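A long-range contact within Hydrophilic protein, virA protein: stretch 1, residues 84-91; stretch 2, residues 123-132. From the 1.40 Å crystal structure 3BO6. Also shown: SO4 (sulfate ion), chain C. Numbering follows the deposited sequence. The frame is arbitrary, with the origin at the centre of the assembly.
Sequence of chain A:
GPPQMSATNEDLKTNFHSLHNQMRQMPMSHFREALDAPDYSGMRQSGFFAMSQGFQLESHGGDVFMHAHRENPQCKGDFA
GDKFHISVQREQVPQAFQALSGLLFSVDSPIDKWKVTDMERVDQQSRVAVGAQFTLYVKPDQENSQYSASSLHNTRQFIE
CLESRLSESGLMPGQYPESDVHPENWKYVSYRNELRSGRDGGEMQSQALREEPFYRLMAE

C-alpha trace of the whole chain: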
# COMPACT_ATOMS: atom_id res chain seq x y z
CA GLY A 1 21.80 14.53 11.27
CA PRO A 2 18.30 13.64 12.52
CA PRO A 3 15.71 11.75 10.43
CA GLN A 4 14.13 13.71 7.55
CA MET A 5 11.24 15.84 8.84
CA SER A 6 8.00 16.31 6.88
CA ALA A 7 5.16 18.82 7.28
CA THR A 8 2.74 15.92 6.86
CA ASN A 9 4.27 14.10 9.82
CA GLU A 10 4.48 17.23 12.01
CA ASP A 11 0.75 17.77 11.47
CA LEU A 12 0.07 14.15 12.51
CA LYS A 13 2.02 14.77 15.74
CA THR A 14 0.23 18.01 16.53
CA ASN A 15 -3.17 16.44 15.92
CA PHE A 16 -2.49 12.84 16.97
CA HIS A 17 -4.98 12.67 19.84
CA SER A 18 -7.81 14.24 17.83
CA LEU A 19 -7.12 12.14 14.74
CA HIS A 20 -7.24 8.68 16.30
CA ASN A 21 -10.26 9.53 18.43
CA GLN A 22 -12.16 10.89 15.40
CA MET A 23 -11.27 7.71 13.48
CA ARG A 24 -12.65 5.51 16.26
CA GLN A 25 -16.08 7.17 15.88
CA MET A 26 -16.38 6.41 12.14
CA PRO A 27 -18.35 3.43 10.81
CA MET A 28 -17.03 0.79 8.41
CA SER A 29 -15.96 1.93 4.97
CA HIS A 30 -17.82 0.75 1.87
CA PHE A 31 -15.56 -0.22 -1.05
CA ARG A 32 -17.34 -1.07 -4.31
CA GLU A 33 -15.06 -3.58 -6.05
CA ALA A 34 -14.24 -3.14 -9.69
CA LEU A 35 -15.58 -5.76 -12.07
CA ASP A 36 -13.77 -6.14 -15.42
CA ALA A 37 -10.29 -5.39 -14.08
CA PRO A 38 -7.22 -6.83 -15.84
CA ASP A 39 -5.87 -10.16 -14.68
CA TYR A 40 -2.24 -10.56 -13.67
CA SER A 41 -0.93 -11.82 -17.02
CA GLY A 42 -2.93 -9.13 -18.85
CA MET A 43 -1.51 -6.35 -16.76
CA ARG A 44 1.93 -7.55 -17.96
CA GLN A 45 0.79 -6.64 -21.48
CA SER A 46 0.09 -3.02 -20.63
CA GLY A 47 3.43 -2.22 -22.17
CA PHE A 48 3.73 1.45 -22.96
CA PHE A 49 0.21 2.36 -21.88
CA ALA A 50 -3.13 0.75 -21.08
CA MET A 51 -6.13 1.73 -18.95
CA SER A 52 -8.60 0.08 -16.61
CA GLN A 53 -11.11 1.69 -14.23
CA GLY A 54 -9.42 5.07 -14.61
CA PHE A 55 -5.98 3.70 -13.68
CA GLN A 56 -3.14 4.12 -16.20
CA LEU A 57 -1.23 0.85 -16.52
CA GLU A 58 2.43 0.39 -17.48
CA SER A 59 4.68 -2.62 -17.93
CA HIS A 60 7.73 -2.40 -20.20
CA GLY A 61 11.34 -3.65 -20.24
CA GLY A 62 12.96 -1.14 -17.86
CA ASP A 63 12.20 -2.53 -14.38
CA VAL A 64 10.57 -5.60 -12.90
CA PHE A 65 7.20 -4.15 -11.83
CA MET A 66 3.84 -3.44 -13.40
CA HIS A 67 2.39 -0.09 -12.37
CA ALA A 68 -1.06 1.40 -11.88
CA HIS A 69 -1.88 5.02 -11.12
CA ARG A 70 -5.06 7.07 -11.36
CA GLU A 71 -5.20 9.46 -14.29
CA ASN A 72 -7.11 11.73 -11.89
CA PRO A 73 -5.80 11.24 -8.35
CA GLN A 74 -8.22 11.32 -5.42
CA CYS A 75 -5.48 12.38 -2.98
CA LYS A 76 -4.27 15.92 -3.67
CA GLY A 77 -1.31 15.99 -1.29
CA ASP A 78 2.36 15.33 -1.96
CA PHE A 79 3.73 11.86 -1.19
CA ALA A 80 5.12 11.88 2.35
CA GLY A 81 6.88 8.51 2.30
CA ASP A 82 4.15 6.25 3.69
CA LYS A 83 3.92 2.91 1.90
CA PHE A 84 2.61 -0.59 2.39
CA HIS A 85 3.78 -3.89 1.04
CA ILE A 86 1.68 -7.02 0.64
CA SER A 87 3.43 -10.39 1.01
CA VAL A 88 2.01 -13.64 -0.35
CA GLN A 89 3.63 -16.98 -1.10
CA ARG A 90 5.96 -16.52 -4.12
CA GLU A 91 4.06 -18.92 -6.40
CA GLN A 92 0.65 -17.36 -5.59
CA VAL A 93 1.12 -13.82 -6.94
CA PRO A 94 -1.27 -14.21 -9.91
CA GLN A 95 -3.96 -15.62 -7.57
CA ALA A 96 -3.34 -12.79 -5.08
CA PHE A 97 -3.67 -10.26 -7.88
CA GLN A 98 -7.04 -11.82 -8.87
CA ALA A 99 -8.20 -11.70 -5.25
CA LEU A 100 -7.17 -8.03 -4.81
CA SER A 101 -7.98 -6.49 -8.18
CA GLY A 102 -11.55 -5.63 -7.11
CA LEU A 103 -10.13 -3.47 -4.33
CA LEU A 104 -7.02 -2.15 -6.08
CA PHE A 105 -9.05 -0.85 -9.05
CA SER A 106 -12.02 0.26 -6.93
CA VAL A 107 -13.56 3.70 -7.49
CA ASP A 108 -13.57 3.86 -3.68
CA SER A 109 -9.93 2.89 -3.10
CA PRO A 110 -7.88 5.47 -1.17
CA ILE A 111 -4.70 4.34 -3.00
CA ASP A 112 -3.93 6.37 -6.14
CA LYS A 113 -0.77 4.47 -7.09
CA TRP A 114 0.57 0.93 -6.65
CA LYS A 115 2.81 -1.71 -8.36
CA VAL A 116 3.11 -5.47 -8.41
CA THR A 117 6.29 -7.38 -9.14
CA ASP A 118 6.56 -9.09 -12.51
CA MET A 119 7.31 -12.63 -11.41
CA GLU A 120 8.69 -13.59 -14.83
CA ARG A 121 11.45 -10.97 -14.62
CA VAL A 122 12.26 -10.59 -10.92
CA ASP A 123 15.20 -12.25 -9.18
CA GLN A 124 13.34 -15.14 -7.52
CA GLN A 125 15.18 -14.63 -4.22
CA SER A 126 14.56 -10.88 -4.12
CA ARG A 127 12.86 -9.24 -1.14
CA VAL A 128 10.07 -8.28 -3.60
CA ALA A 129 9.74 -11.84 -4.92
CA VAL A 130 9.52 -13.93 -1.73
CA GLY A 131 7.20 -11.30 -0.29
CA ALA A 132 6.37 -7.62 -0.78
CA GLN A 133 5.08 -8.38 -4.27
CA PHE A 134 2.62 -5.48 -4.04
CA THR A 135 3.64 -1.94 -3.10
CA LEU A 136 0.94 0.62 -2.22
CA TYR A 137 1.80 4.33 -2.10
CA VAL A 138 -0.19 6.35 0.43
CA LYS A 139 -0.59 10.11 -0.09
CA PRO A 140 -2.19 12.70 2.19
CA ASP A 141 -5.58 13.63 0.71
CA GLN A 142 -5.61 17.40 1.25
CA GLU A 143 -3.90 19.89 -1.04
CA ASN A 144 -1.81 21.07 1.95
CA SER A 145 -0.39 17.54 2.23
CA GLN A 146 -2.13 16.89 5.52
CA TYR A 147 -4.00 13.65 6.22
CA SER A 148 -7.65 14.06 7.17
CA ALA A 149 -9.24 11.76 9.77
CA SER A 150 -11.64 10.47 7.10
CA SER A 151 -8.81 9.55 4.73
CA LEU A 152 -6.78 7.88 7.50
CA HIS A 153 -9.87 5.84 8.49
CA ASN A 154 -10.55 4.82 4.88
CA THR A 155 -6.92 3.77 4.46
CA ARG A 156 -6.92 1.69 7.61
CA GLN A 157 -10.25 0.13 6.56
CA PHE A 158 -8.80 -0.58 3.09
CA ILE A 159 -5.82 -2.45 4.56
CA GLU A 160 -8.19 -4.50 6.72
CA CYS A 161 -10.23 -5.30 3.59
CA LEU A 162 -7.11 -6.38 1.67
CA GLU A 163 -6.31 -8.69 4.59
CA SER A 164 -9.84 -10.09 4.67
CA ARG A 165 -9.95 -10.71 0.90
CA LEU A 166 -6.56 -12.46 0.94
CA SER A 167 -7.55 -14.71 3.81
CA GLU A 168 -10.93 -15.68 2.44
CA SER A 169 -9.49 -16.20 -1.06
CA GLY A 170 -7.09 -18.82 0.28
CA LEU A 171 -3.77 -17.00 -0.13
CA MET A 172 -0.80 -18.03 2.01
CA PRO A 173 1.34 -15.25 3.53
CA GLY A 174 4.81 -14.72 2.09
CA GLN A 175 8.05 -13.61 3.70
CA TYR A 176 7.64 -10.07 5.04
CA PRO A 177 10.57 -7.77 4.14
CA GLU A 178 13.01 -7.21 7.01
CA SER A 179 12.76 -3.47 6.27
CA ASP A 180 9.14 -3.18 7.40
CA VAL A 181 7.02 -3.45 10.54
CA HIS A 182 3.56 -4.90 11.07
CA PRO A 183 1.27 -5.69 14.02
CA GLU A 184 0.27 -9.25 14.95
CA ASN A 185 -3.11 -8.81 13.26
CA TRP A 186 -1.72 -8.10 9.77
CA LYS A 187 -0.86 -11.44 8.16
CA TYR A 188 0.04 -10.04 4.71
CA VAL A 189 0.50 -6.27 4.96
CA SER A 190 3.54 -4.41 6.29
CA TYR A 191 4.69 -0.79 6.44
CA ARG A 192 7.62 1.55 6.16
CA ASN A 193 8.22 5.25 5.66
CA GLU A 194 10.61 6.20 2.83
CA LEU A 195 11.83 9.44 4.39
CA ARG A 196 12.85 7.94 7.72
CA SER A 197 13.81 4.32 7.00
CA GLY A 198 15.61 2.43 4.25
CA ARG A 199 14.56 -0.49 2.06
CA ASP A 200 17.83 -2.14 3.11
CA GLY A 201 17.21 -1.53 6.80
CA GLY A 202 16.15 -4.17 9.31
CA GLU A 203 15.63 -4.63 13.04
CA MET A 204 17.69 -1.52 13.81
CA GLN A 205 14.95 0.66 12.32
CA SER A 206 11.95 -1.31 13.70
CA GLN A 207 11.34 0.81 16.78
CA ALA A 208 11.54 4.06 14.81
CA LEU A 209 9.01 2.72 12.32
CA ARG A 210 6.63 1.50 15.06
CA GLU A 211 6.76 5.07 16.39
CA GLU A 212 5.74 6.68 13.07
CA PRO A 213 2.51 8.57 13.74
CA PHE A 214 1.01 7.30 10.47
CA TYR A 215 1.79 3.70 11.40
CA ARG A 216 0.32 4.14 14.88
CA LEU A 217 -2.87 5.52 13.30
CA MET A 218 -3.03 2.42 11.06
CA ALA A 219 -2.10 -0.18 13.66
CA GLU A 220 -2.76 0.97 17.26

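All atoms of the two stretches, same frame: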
# COMPACT_ATOMS: atom_id res chain seq x y z
N PHE A 84 2.84 0.77 1.94
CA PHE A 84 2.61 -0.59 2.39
C PHE A 84 3.15 -1.58 1.39
O PHE A 84 3.16 -1.32 0.19
CB PHE A 84 1.11 -0.88 2.52
CG PHE A 84 0.40 -0.02 3.52
CD1 PHE A 84 -0.50 0.95 3.10
CD2 PHE A 84 0.57 -0.23 4.88
CE1 PHE A 84 -1.20 1.74 4.02
CE2 PHE A 84 -0.12 0.55 5.81
CZ PHE A 84 -1.00 1.54 5.37
N HIS A 85 3.53 -2.74 1.89
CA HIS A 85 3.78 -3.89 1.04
C HIS A 85 2.76 -4.95 1.39
O HIS A 85 2.22 -4.96 2.50
CB HIS A 85 5.19 -4.42 1.28
CG HIS A 85 6.27 -3.45 0.93
ND1 HIS A 85 7.08 -2.87 1.88
CD2 HIS A 85 6.67 -2.97 -0.27
CE1 HIS A 85 7.94 -2.06 1.28
NE2 HIS A 85 7.72 -2.11 -0.02
N ILE A 86 2.51 -5.84 0.43
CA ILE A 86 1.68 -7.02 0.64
C ILE A 86 2.52 -8.24 0.29
O ILE A 86 3.10 -8.30 -0.80
CB ILE A 86 0.41 -7.01 -0.22
CG1 ILE A 86 -0.31 -5.66 -0.10
CG2 ILE A 86 -0.52 -8.17 0.18
CD1 ILE A 86 -1.56 -5.55 -0.99
N SER A 87 2.61 -9.20 1.21
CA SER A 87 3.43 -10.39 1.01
C SER A 87 2.58 -11.65 0.94
O SER A 87 1.87 -11.99 1.90
CB SER A 87 4.45 -10.55 2.15
OG SER A 87 5.29 -9.43 2.23
N VAL A 88 2.63 -12.32 -0.21
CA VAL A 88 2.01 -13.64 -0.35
C VAL A 88 3.07 -14.67 -0.72
O VAL A 88 4.24 -14.33 -1.00
CB VAL A 88 0.88 -13.62 -1.40
CG1 VAL A 88 -0.22 -12.64 -1.00
CG2 VAL A 88 1.41 -13.32 -2.79
N GLN A 89 2.70 -15.94 -0.68
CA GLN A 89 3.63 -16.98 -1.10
C GLN A 89 4.07 -16.72 -2.56
O GLN A 89 3.24 -16.39 -3.41
CB GLN A 89 2.98 -18.35 -0.95
CG GLN A 89 3.97 -19.49 -0.73
CD GLN A 89 4.58 -19.95 -2.03
OE1 GLN A 89 3.90 -19.96 -3.06
NE2 GLN A 89 5.86 -20.32 -2.01
N ARG A 90 5.36 -16.87 -2.82
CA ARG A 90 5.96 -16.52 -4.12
C ARG A 90 5.20 -17.06 -5.33
O ARG A 90 5.04 -16.36 -6.32
CB ARG A 90 7.42 -16.98 -4.16
CG ARG A 90 8.17 -16.65 -5.46
CD ARG A 90 9.66 -17.00 -5.36
NE ARG A 90 9.88 -18.41 -5.03
CZ ARG A 90 11.02 -18.89 -4.53
NH1 ARG A 90 12.04 -18.07 -4.31
NH2 ARG A 90 11.14 -20.18 -4.26
N GLU A 91 4.74 -18.30 -5.26
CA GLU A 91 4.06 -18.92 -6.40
C GLU A 91 2.58 -18.52 -6.56
O GLU A 91 1.92 -18.93 -7.52
CB GLU A 91 4.20 -20.45 -6.32
CG GLU A 91 5.59 -20.99 -6.71
CD GLU A 91 6.66 -20.79 -5.64
OE1 GLU A 91 6.39 -21.09 -4.46
OE2 GLU A 91 7.78 -20.34 -5.97
N ASP A 123 14.32 -11.30 -9.86
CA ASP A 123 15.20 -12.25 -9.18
C ASP A 123 14.34 -13.03 -8.19
O ASP A 123 13.71 -12.44 -7.32
CB ASP A 123 16.28 -11.42 -8.48
CG ASP A 123 17.04 -12.18 -7.38
OD1 ASP A 123 16.91 -13.41 -7.24
OD2 ASP A 123 17.78 -11.49 -6.64
N GLN A 124 14.28 -14.36 -8.32
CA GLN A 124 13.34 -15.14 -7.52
C GLN A 124 13.63 -15.14 -6.03
O GLN A 124 12.78 -15.55 -5.25
CB GLN A 124 13.24 -16.58 -8.03
CG GLN A 124 12.66 -16.71 -9.43
CD GLN A 124 11.17 -16.36 -9.52
OE1 GLN A 124 10.34 -16.98 -8.86
NE2 GLN A 124 10.85 -15.36 -10.33
N GLN A 125 14.83 -14.70 -5.63
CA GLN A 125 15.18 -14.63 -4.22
C GLN A 125 15.11 -13.22 -3.68
O GLN A 125 15.42 -12.98 -2.50
CB GLN A 125 16.60 -15.19 -3.95
CG GLN A 125 16.82 -16.62 -4.40
CD GLN A 125 15.73 -17.56 -3.93
OE1 GLN A 125 15.29 -18.43 -4.68
NE2 GLN A 125 15.29 -17.40 -2.68
N SER A 126 14.69 -12.28 -4.52
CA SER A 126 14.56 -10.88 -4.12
C SER A 126 13.57 -10.67 -2.97
O SER A 126 12.58 -11.42 -2.84
CB SER A 126 14.10 -10.02 -5.31
OG SER A 126 13.87 -8.68 -4.90
N ARG A 127 13.81 -9.64 -2.17
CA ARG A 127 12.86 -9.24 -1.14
C ARG A 127 11.48 -8.87 -1.69
O ARG A 127 10.50 -8.85 -0.95
CB ARG A 127 13.44 -8.09 -0.30
CG ARG A 127 13.64 -6.79 -1.08
CD ARG A 127 14.27 -5.75 -0.17
NE ARG A 127 13.33 -5.02 0.69
CZ ARG A 127 12.59 -4.00 0.28
NH1 ARG A 127 12.63 -3.62 -1.00
NH2 ARG A 127 11.79 -3.37 1.13
N VAL A 128 11.37 -8.57 -2.99
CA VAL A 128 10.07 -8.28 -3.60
C VAL A 128 9.55 -9.45 -4.45
O VAL A 128 8.56 -9.33 -5.15
CB VAL A 128 10.05 -6.96 -4.43
CG1 VAL A 128 10.46 -5.75 -3.57
CG2 VAL A 128 10.92 -7.07 -5.69
N ALA A 129 10.20 -10.61 -4.30
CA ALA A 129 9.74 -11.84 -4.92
C ALA A 129 9.23 -12.85 -3.89
O ALA A 129 8.21 -13.49 -4.12
CB ALA A 129 10.87 -12.47 -5.75
N VAL A 130 9.94 -12.99 -2.77
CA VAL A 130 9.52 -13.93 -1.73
C VAL A 130 8.44 -13.34 -0.83
O VAL A 130 7.79 -14.05 -0.05
CB VAL A 130 10.72 -14.43 -0.90
CG1 VAL A 130 11.70 -15.18 -1.80
CG2 VAL A 130 11.40 -13.26 -0.15
N GLY A 131 8.28 -12.03 -0.94
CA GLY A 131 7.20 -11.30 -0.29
C GLY A 131 7.17 -9.93 -0.94
O GLY A 131 7.78 -9.72 -1.99
N ALA A 132 6.45 -9.00 -0.31
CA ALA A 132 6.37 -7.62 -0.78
C ALA A 132 6.19 -7.52 -2.29
O ALA A 132 6.82 -6.69 -2.94
CB ALA A 132 7.60 -6.83 -0.34
S SO4 C . 10.60 -0.34 -1.00
O1 SO4 C . 10.58 -0.83 0.39
O2 SO4 C . 10.97 1.07 -1.03
O3 SO4 C . 11.58 -1.11 -1.75
O4 SO4 C . 9.28 -0.49 -1.60
O HOH W 1 7.25 -16.73 -0.55
O HOH W 2 8.24 -19.27 -8.54

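Residues 84-91 leave a strand, which ends at Ile86, and run on as an irregular segment alongside 123-132, a stretch without regular helix or strand. Together they bury 465 Å², with the backbones drawing nearest at Ser87 and Gly131, whose CA atoms lie 4.1 Å apart.

Direct hydrogen bonds join the stretches at two places. In the buried part, the backbone N of Ala132 donates to OG of Ser87 at 2.8 Å with a nearly straight N-H...O angle of 166°. The m rotamer of Ser87 places its short hydroxyl against the passing backbone, giving this amide an acceptor away from solvent. The same hydroxyl lies 3.7 Å from CA of Gly131; a CB there would come within 2.9 Å of Ser87 OG, so the absence of a side chain lets the backbones approach.

The second place belongs to Arg90, which contributes the largest covered area, 121 Å². Its CA-CB bond points toward the other stretch, and the side chain extends with chi1 and chi2 both t before turning at chi3 (p). NH1 donates to the carbonyl O of Gln124 at 2.8 Å, near the guanidinium plane, and makes a weak bond of 3.3 Å to OE1 of Gln125, whose side chain curls back from an outward-pointing CA-CB bond. The accepting carbonyl sits in a type I turn from Asp123 to Ser126, closed by Ser126 N to Asp123 O at 3.0 Å. On its own side, Arg90 NE forms a salt bridge with Glu91 OE2 at 3.0 Å, which helps to orient the guanidinium while NH1 reaches across.

Two waters extend these links. Water 1 accepts from Arg90 N (3.0 Å) and donates to Val130 O (2.8 Å), bridging backbones that do not bond directly here. Water 2 donates to Glu91 OE2 (2.8 Å) and Gln124 OE1 (3.1 Å).

Packing fills the remaining space. The CB atoms of His85 and Ala132 meet at 3.8 Å, and Ile86 O lies 3.3 Å from CA of Ala132, whose small methyl fits this buried site. The aliphatic part of Arg90 also contributes, its CG lying 3.4 Å from Ala129 O, while its NH1 is 3.8 Å from Val130 CG1.

A sulfate, probably from the crystallisation liquor, bridges the far end. His85 NE2 donates to its O4 at 2.7 Å, near the ring plane; Arg127 NH1 and NH2 donate to O3 and O1 at 2.8 and 2.9 Å. The anion thus links two nitrogen-rich side chains whose nearest atoms, His85 CE1 and Arg127 NH2, are 4.1 Å apart.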